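Malate oxidoreductase (Thermotoga maritima, PDB 1VL6) probably catalyses the NAD-dependent oxidative decarboxylation of malate to pyruvate and carbon dioxide. Local coordinates at residues N218-D232 with H241-G255. Residues are numbered along the deposited sequence; the frame is centred on the assembly and turned at random.
Sequences NVVAVDRKGILNEND and HLEIARITNPERLSG
Asn-229 reaches Leu-253 with its side-chain amide, and this bond ties the loop after strand 226-227 to the segment that follows helix 239-246. Traced outward, Asn-229 CB lies 4.1 Å from Leu-253 O, and Asn-229 CG, 3.9 Å from the same Leu-253 O, stands anti to the backbone N (chi1 -178°), which carries the amide toward that carbonyl. At the tip, Asn-229 ND2 donates to Leu-253 O at 2.8 Å; the acceptor lies in the amide plane of Asn-229, although the donor sits well above the carbonyl plane. Asn-229 ND2 also lies 3.7 Å from Asn-249 ND2, the two amide planes 74° apart. Asn-229 OD1 turns back to its own loop and takes a weak bond from Asn-231 N. Leu-253 O is gripped a second time by Asn-249 ND2, which arrives in the carbonyl plane on a lone pair, while Asn-249 OD1 accepts from Leu-253 N, so one side-chain amide spans both polar backbone atoms of Leu-253. Were Asn-249 an alanine, Leu-253 N would probably lose this acceptor and Leu-253 O the second of its two side-chain donors, leaving the turn from Asn-249 to Arg-252 freer to shift.

Backbone bonds flank this centre: Asn-249 N donates to Val-219 O at 2.9 Å, and Ile-227 N to Gly-255 O. Between strand and helix the contact is apolar, with Ala-221 CB against Ile-244 CG2 (3.6 Å) and Leu-228 CD2 against His-241 CB (3.7 Å). A water joins Ala-221 N, Leu-228 O and Thr-248 OG1. Glu-230 OE2 meets the edge of the Arg-246 guanidinium in a salt bridge, its bond to NE weak.

Strand 218-223 pairs in parallel with 194-198 in the Rossmann-type NAD-binding domain. Helix 239-246 lies against it on the side where helix 202-214 touches Val-219 and Thr-248, whereas helix 257-261 packs on Val-220 and Ile-227.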
ATOM      1  N   ASN A 218      -6.947  48.723 -14.206  1.00 64.00           N
ATOM      2  CA  ASN A 218      -8.139  48.650 -15.008  1.00 63.57           C
ATOM      3  C   ASN A 218      -8.686  47.224 -15.190  1.00 63.07           C
ATOM      4  O   ASN A 218      -8.542  46.607 -16.228  1.00 64.02           O
ATOM      5  CB  ASN A 218      -7.887  49.314 -16.346  1.00 61.96           C
ATOM      6  CG  ASN A 218      -9.166  49.591 -17.064  1.00 65.76           C
ATOM      7  OD1 ASN A 218     -10.252  49.280 -16.546  1.00 63.34           O
ATOM      8  ND2 ASN A 218      -9.066  50.178 -18.249  1.00 67.23           N
ATOM      9  N   VAL A 219      -9.338  46.721 -14.164  1.00 61.70           N
ATOM     10  CA  VAL A 219     -10.023  45.437 -14.261  1.00 60.33           C
ATOM     11  C   VAL A 219     -11.481  45.711 -14.566  1.00 59.44           C
ATOM     12  O   VAL A 219     -12.110  46.528 -13.910  1.00 56.64           O
ATOM     13  CB  VAL A 219      -9.968  44.649 -12.967  1.00 58.46           C
ATOM     14  CG1 VAL A 219     -10.692  43.321 -13.118  1.00 66.34           C
ATOM     15  CG2 VAL A 219      -8.516  44.416 -12.524  1.00 64.83           C
ATOM     16  N   VAL A 220     -12.001  45.027 -15.575  1.00 60.45           N
ATOM     17  CA  VAL A 220     -13.388  45.180 -15.964  1.00 61.45           C
ATOM     18  C   VAL A 220     -14.077  43.835 -15.807  1.00 61.28           C
ATOM     19  O   VAL A 220     -13.725  42.884 -16.499  1.00 62.56           O
ATOM     20  CB  VAL A 220     -13.489  45.685 -17.403  1.00 61.51           C
ATOM     21  CG1 VAL A 220     -14.938  45.860 -17.814  1.00 69.31           C
ATOM     22  CG2 VAL A 220     -12.750  47.017 -17.539  1.00 62.40           C
ATOM     23  N   ALA A 221     -15.023  43.780 -14.884  1.00 58.77           N
ATOM     24  CA  ALA A 221     -15.770  42.581 -14.557  1.00 59.27           C
ATOM     25  C   ALA A 221     -17.052  42.497 -15.390  1.00 60.66           C
ATOM     26  O   ALA A 221     -17.762  43.502 -15.586  1.00 59.04           O
ATOM     27  CB  ALA A 221     -16.147  42.612 -13.106  1.00 59.06           C
ATOM     28  N   VAL A 222     -17.368  41.294 -15.859  1.00 60.49           N
ATOM     29  CA  VAL A 222     -18.540  41.097 -16.715  1.00 60.53           C
ATOM     30  C   VAL A 222     -19.216  39.792 -16.325  1.00 61.39           C
ATOM     31  O   VAL A 222     -18.542  38.810 -16.031  1.00 62.92           O
ATOM     32  CB  VAL A 222     -18.126  41.059 -18.200  1.00 59.01           C
ATOM     33  CG1 VAL A 222     -19.290  41.345 -19.098  1.00 56.03           C
ATOM     34  CG2 VAL A 222     -17.009  42.053 -18.465  1.00 58.16           C
ATOM     35  N   ASP A 223     -20.536  39.796 -16.312  1.00 61.60           N
ATOM     36  CA  ASP A 223     -21.309  38.601 -16.055  1.00 62.60           C
ATOM     37  C   ASP A 223     -22.539  38.658 -17.000  1.00 64.37           C
ATOM     38  O   ASP A 223     -22.534  39.391 -17.987  1.00 63.28           O
ATOM     39  CB  ASP A 223     -21.672  38.547 -14.573  1.00 61.88           C
ATOM     40  CG  ASP A 223     -21.906  37.134 -14.077  1.00 70.56           C
ATOM     41  OD1 ASP A 223     -23.013  36.583 -14.382  1.00 71.83           O
ATOM     42  OD2 ASP A 223     -21.049  36.514 -13.366  1.00 76.52           O
ATOM     43  N   ARG A 224     -23.563  37.873 -16.712  1.00 64.80           N
ATOM     44  CA  ARG A 224     -24.607  37.563 -17.669  1.00 66.32           C
ATOM     45  C   ARG A 224     -25.420  38.732 -18.129  1.00 63.85           C
ATOM     46  O   ARG A 224     -25.972  38.690 -19.199  1.00 63.98           O
ATOM     47  CB  ARG A 224     -25.597  36.545 -17.041  1.00 69.05           C
ATOM     48  CG  ARG A 224     -25.034  35.158 -16.872  1.00 83.19           C
ATOM     49  CD  ARG A 224     -24.513  34.518 -18.180  1.00 99.95           C
ATOM     50  NE  ARG A 224     -25.616  34.193 -19.097  1.00107.74           N
ATOM     51  CZ  ARG A 224     -26.404  33.126 -18.972  1.00106.98           C
ATOM     52  NH1 ARG A 224     -26.209  32.263 -17.964  1.00109.69           N
ATOM     53  NH2 ARG A 224     -27.382  32.917 -19.851  1.00106.35           N
ATOM     54  N   LYS A 225     -25.550  39.745 -17.294  1.00 64.44           N
ATOM     55  CA  LYS A 225     -26.345  40.936 -17.638  1.00 63.38           C
ATOM     56  C   LYS A 225     -25.423  42.096 -18.039  1.00 61.69           C
ATOM     57  O   LYS A 225     -25.826  43.232 -18.042  1.00 62.44           O
ATOM     58  CB  LYS A 225     -27.272  41.327 -16.470  1.00 61.05           C
ATOM     59  CG  LYS A 225     -28.478  40.342 -16.240  1.00 69.36           C
ATOM     60  CD  LYS A 225     -29.875  40.878 -16.660  1.00 70.39           C
ATOM     61  N   GLY A 226     -24.167  41.822 -18.343  1.00 61.46           N
ATOM     62  CA  GLY A 226     -23.248  42.876 -18.782  1.00 61.09           C
ATOM     63  C   GLY A 226     -22.128  43.251 -17.811  1.00 61.58           C
ATOM     64  O   GLY A 226     -21.854  42.552 -16.822  1.00 62.08           O
ATOM     65  N   ILE A 227     -21.445  44.340 -18.148  1.00 60.54           N
ATOM     66  CA  ILE A 227     -20.385  44.893 -17.316  1.00 61.98           C
ATOM     67  C   ILE A 227     -20.923  45.324 -15.941  1.00 62.51           C
ATOM     68  O   ILE A 227     -21.957  46.009 -15.855  1.00 62.00           O
ATOM     69  CB  ILE A 227     -19.759  46.148 -17.976  1.00 61.48           C
ATOM     70  CG1 ILE A 227     -18.993  45.796 -19.256  1.00 70.68           C
ATOM     71  CG2 ILE A 227     -18.777  46.811 -17.013  1.00 60.17           C
ATOM     72  CD1 ILE A 227     -18.608  47.034 -20.126  1.00 64.58           C
ATOM     73  N   LEU A 228     -20.199  44.952 -14.885  1.00 63.12           N
ATOM     74  CA  LEU A 228     -20.602  45.293 -13.518  1.00 63.30           C
ATOM     75  C   LEU A 228     -20.283  46.739 -13.209  1.00 63.65           C
ATOM     76  O   LEU A 228     -19.126  47.178 -13.270  1.00 64.29           O
ATOM     77  CB  LEU A 228     -19.947  44.397 -12.459  1.00 62.43           C
ATOM     78  CG  LEU A 228     -20.567  43.023 -12.290  1.00 62.80           C
ATOM     79  CD1 LEU A 228     -20.415  42.181 -13.565  1.00 64.55           C
ATOM     80  CD2 LEU A 228     -19.905  42.336 -11.128  1.00 73.16           C
ATOM     81  N   ASN A 229     -21.335  47.477 -12.901  1.00 63.72           N
ATOM     82  CA  ASN A 229     -21.263  48.896 -12.755  1.00 63.57           C
ATOM     83  C   ASN A 229     -22.381  49.301 -11.757  1.00 63.49           C
ATOM     84  O   ASN A 229     -23.578  49.188 -12.093  1.00 63.11           O
ATOM     85  CB  ASN A 229     -21.475  49.450 -14.171  1.00 61.84           C
ATOM     86  CG  ASN A 229     -21.397  50.944 -14.250  1.00 71.47           C
ATOM     87  OD1 ASN A 229     -22.020  51.673 -13.459  1.00 81.77           O
ATOM     88  ND2 ASN A 229     -20.666  51.426 -15.246  1.00 81.07           N
ATOM     89  N   GLU A 230     -22.012  49.752 -10.546  1.00 63.21           N
ATOM     90  CA  GLU A 230     -23.057  50.203  -9.571  1.00 64.04           C
ATOM     91  C   GLU A 230     -24.205  51.007 -10.179  1.00 63.79           C
ATOM     92  O   GLU A 230     -25.358  50.861  -9.751  1.00 63.21           O
ATOM     93  CB  GLU A 230     -22.546  51.099  -8.438  1.00 65.89           C
ATOM     94  CG  GLU A 230     -22.337  50.372  -7.132  1.00 75.70           C
ATOM     95  CD  GLU A 230     -22.688  51.200  -5.926  1.00 70.16           C
ATOM     96  OE1 GLU A 230     -23.858  51.223  -5.531  1.00 76.86           O
ATOM     97  OE2 GLU A 230     -21.779  51.802  -5.352  1.00 81.43           O
ATOM     98  N   ASN A 231     -23.885  51.887 -11.139  1.00 64.96           N
ATOM     99  CA  ASN A 231     -24.903  52.762 -11.790  1.00 65.26           C
ATOM    100  C   ASN A 231     -25.933  52.017 -12.638  1.00 67.08           C
ATOM    101  O   ASN A 231     -26.964  52.601 -12.956  1.00 68.57           O
ATOM    102  CB  ASN A 231     -24.303  53.770 -12.801  1.00 63.08           C
ATOM    103  CG  ASN A 231     -23.309  54.723 -12.190  1.00 72.93           C
ATOM    104  OD1 ASN A 231     -22.137  54.752 -12.610  1.00 80.83           O
ATOM    105  ND2 ASN A 231     -23.752  55.526 -11.207  1.00 69.38           N
ATOM    106  N   ASP A 232     -25.629  50.795 -13.113  1.00 68.82           N
ATOM    107  CA  ASP A 232     -26.663  49.970 -13.822  1.00 68.35           C
ATOM    108  C   ASP A 232     -26.941  48.765 -12.910  1.00 68.08           C
ATOM    109  O   ASP A 232     -26.214  47.754 -12.982  1.00 67.43           O
ATOM    110  CB  ASP A 232     -26.285  49.455 -15.234  1.00 71.14           C
ATOM    111  CG  ASP A 232     -25.274  50.326 -15.953  1.00 77.46           C
ATOM    112  OD1 ASP A 232     -25.598  51.507 -16.260  1.00 89.57           O
ATOM    113  OD2 ASP A 232     -24.138  49.893 -16.282  1.00 64.49           O
ATOM    114  N   HIS A 241     -21.334  40.819  -6.433  1.00 59.72           N
ATOM    115  CA  HIS A 241     -21.155  41.523  -7.683  1.00 60.05           C
ATOM    116  C   HIS A 241     -21.115  43.026  -7.407  1.00 60.21           C
ATOM    117  O   HIS A 241     -20.336  43.771  -7.978  1.00 58.86           O
ATOM    118  CB  HIS A 241     -22.312  41.181  -8.632  1.00 62.27           C
ATOM    119  CG  HIS A 241     -22.232  39.810  -9.216  1.00 62.77           C
ATOM    120  ND1 HIS A 241     -23.104  39.370 -10.190  1.00 67.89           N
ATOM    121  CD2 HIS A 241     -21.349  38.800  -9.011  1.00 64.15           C
ATOM    122  CE1 HIS A 241     -22.765  38.142 -10.547  1.00 72.15           C
ATOM    123  NE2 HIS A 241     -21.694  37.779  -9.861  1.00 63.64           N
ATOM    124  N   LEU A 242     -21.964  43.476  -6.510  1.00 60.17           N
ATOM    125  CA  LEU A 242     -21.918  44.872  -6.092  1.00 59.85           C
ATOM    126  C   LEU A 242     -20.521  45.171  -5.517  1.00 60.90           C
ATOM    127  O   LEU A 242     -19.901  46.186  -5.834  1.00 60.96           O
ATOM    128  CB  LEU A 242     -23.008  45.154  -5.079  1.00 54.82           C
ATOM    129  CG  LEU A 242     -23.379  46.593  -4.776  1.00 65.16           C
ATOM    130  CD1 LEU A 242     -23.965  47.331  -5.969  1.00 65.72           C
ATOM    131  CD2 LEU A 242     -24.410  46.578  -3.654  1.00 60.85           C
ATOM    132  N   GLU A 243     -20.006  44.283  -4.681  1.00 60.63           N
ATOM    133  CA  GLU A 243     -18.701  44.524  -4.100  1.00 61.73           C
ATOM    134  C   GLU A 243     -17.656  44.692  -5.216  1.00 63.04           C
ATOM    135  O   GLU A 243     -16.828  45.632  -5.185  1.00 63.38           O
ATOM    136  CB  GLU A 243     -18.310  43.364  -3.212  1.00 61.29           C
ATOM    137  CG  GLU A 243     -17.100  43.637  -2.345  1.00 64.80           C
ATOM    138  CD  GLU A 243     -16.471  42.362  -1.802  1.00 63.17           C
ATOM    139  OE1 GLU A 243     -17.149  41.314  -1.743  1.00 55.15           O
ATOM    140  OE2 GLU A 243     -15.282  42.403  -1.456  1.00 64.49           O
ATOM    141  N   ILE A 244     -17.718  43.809  -6.218  1.00 60.66           N
ATOM    142  CA  ILE A 244     -16.791  43.871  -7.339  1.00 59.58           C
ATOM    143  C   ILE A 244     -16.924  45.131  -8.167  1.00 59.33           C
ATOM    144  O   ILE A 244     -15.917  45.769  -8.569  1.00 58.81           O
ATOM    145  CB  ILE A 244     -16.936  42.662  -8.245  1.00 60.46           C
ATOM    146  CG1 ILE A 244     -16.587  41.380  -7.468  1.00 58.80           C
ATOM    147  CG2 ILE A 244     -16.006  42.798  -9.476  1.00 58.22           C
ATOM    148  CD1 ILE A 244     -15.186  41.322  -6.923  1.00 59.28           C
ATOM    149  N   ALA A 245     -18.161  45.507  -8.422  1.00 58.68           N
ATOM    150  CA  ALA A 245     -18.399  46.710  -9.201  1.00 58.37           C
ATOM    151  C   ALA A 245     -17.728  47.909  -8.521  1.00 58.90           C
ATOM    152  O   ALA A 245     -17.298  48.858  -9.175  1.00 58.29           O
ATOM    153  CB  ALA A 245     -19.896  46.973  -9.358  1.00 59.19           C
ATOM    154  N   ARG A 246     -17.677  47.887  -7.198  1.00 60.17           N
ATOM    155  CA  ARG A 246     -17.136  49.033  -6.477  1.00 60.71           C
ATOM    156  C   ARG A 246     -15.619  49.142  -6.504  1.00 61.87           C
ATOM    157  O   ARG A 246     -15.077  50.201  -6.276  1.00 63.05           O
ATOM    158  CB  ARG A 246     -17.594  49.010  -5.045  1.00 59.41           C
ATOM    159  CG  ARG A 246     -19.010  49.402  -4.955  1.00 61.74           C
ATOM    160  CD  ARG A 246     -19.654  48.924  -3.713  1.00 63.56           C
ATOM    161  NE  ARG A 246     -20.821  49.742  -3.467  1.00 67.27           N
ATOM    162  CZ  ARG A 246     -21.851  49.351  -2.770  1.00 65.92           C
ATOM    163  NH1 ARG A 246     -21.871  48.147  -2.226  1.00 77.05           N
ATOM    164  NH2 ARG A 246     -22.867  50.170  -2.612  1.00 73.22           N
ATOM    165  N   ILE A 247     -14.931  48.052  -6.797  1.00 61.58           N
ATOM    166  CA  ILE A 247     -13.486  48.116  -6.848  1.00 60.34           C
ATOM    167  C   ILE A 247     -12.984  47.926  -8.251  1.00 60.87           C
ATOM    168  O   ILE A 247     -11.798  47.695  -8.430  1.00 60.98           O
ATOM    169  CB  ILE A 247     -12.830  47.062  -5.916  1.00 61.53           C
ATOM    170  CG1 ILE A 247     -13.391  45.648  -6.212  1.00 57.28           C
ATOM    171  CG2 ILE A 247     -12.992  47.495  -4.467  1.00 55.02           C
ATOM    172  CD1 ILE A 247     -12.734  44.535  -5.444  1.00 58.55           C
ATOM    173  N   THR A 248     -13.857  48.065  -9.248  1.00 61.45           N
ATOM    174  CA  THR A 248     -13.460  47.797 -10.657  1.00 61.49           C
ATOM    175  C   THR A 248     -13.900  48.897 -11.578  1.00 60.21           C
ATOM    176  O   THR A 248     -14.490  49.853 -11.159  1.00 59.24           O
ATOM    177  CB  THR A 248     -14.022  46.479 -11.195  1.00 62.74           C
ATOM    178  OG1 THR A 248     -15.395  46.379 -10.846  1.00 62.77           O
ATOM    179  CG2 THR A 248     -13.327  45.300 -10.549  1.00 62.47           C
ATOM    180  N   ASN A 249     -13.559  48.752 -12.837  1.00 60.63           N
ATOM    181  CA  ASN A 249     -14.044  49.608 -13.898  1.00 59.58           C
ATOM    182  C   ASN A 249     -13.835  51.095 -13.666  1.00 60.18           C
ATOM    183  O   ASN A 249     -14.798  51.871 -13.593  1.00 60.26           O
ATOM    184  CB  ASN A 249     -15.489  49.274 -14.143  1.00 58.08           C
ATOM    185  CG  ASN A 249     -15.998  49.877 -15.390  1.00 62.77           C
ATOM    186  OD1 ASN A 249     -15.223  50.266 -16.289  1.00 69.10           O
ATOM    187  ND2 ASN A 249     -17.308  49.957 -15.487  1.00 56.69           N
ATOM    188  N   PRO A 250     -12.578  51.499 -13.557  1.00 60.26           N
ATOM    189  CA  PRO A 250     -12.225  52.907 -13.307  1.00 61.38           C
ATOM    190  C   PRO A 250     -12.727  53.896 -14.349  1.00 61.21           C
ATOM    191  O   PRO A 250     -13.151  55.005 -13.964  1.00 60.19           O
ATOM    192  CB  PRO A 250     -10.696  52.906 -13.285  1.00 61.64           C
ATOM    193  CG  PRO A 250     -10.275  51.561 -13.830  1.00 60.81           C
ATOM    194  CD  PRO A 250     -11.393  50.637 -13.605  1.00 62.58           C
ATOM    195  N   GLU A 251     -12.677  53.494 -15.622  1.00 62.00           N
ATOM    196  CA  GLU A 251     -13.227  54.280 -16.733  1.00 64.96           C
ATOM    197  C   GLU A 251     -14.747  54.343 -16.710  1.00 65.67           C
ATOM    198  O   GLU A 251     -15.337  55.088 -17.496  1.00 66.82           O
ATOM    199  CB  GLU A 251     -12.815  53.724 -18.109  1.00 64.41           C
ATOM    200  CG  GLU A 251     -11.351  53.893 -18.475  1.00 67.46           C
ATOM    201  CD  GLU A 251     -10.901  52.967 -19.606  1.00 72.91           C
ATOM    202  OE1 GLU A 251     -11.468  51.857 -19.769  1.00 98.02           O
ATOM    203  OE2 GLU A 251      -9.929  53.317 -20.322  1.00 89.20           O
ATOM    204  N   ARG A 252     -15.387  53.590 -15.810  1.00 65.64           N
ATOM    205  CA  ARG A 252     -16.855  53.635 -15.660  1.00 65.07           C
ATOM    206  C   ARG A 252     -17.563  53.259 -16.964  1.00 63.76           C
ATOM    207  O   ARG A 252     -18.541  53.838 -17.343  1.00 63.64           O
ATOM    208  CB  ARG A 252     -17.287  54.992 -15.118  1.00 62.62           C
ATOM    209  CG  ARG A 252     -16.339  55.493 -14.062  1.00 67.47           C
ATOM    210  CD  ARG A 252     -16.822  56.720 -13.332  1.00 85.14           C
ATOM    211  NE  ARG A 252     -17.441  56.315 -12.081  1.00 90.79           N
ATOM    212  CZ  ARG A 252     -18.568  56.809 -11.594  1.00 93.18           C
ATOM    213  NH1 ARG A 252     -19.238  57.758 -12.240  1.00 97.96           N
ATOM    214  NH2 ARG A 252     -19.038  56.338 -10.445  1.00 94.85           N
ATOM    215  N   LEU A 253     -17.029  52.253 -17.632  1.00 65.48           N
ATOM    216  CA  LEU A 253     -17.653  51.621 -18.787  1.00 65.23           C
ATOM    217  C   LEU A 253     -18.974  50.915 -18.502  1.00 64.69           C
ATOM    218  O   LEU A 253     -19.192  50.383 -17.394  1.00 63.03           O
ATOM    219  CB  LEU A 253     -16.713  50.535 -19.302  1.00 67.16           C
ATOM    220  CG  LEU A 253     -15.393  51.053 -19.890  1.00 66.57           C
ATOM    221  CD1 LEU A 253     -14.569  49.879 -20.318  1.00 58.63           C
ATOM    222  CD2 LEU A 253     -15.667  51.989 -21.061  1.00 64.33           C
ATOM    223  N   SER A 254     -19.807  50.833 -19.543  1.00 64.23           N
ATOM    224  CA  SER A 254     -21.122  50.223 -19.434  1.00 64.11           C
ATOM    225  C   SER A 254     -21.584  49.565 -20.744  1.00 64.23           C
ATOM    226  O   SER A 254     -21.509  50.196 -21.779  1.00 67.09           O
ATOM    227  CB  SER A 254     -22.086  51.316 -18.995  1.00 61.75           C
ATOM    228  OG  SER A 254     -23.399  51.033 -19.404  1.00 65.51           O
ATOM    229  N   GLY A 255     -22.101  48.336 -20.684  1.00 63.56           N
ATOM    230  CA  GLY A 255     -22.497  47.583 -21.869  1.00 62.08           C
ATOM    231  C   GLY A 255     -22.113  46.114 -21.762  1.00 63.43           C
ATOM    232  O   GLY A 255     -21.823  45.608 -20.679  1.00 61.68           O
TER
HETATM  233  O   HOH W   1     -12.442  50.650 -16.735  1.00 45.11           O
HETATM  234  O   HOH W   2     -16.323  46.084 -13.636  1.00 39.32           O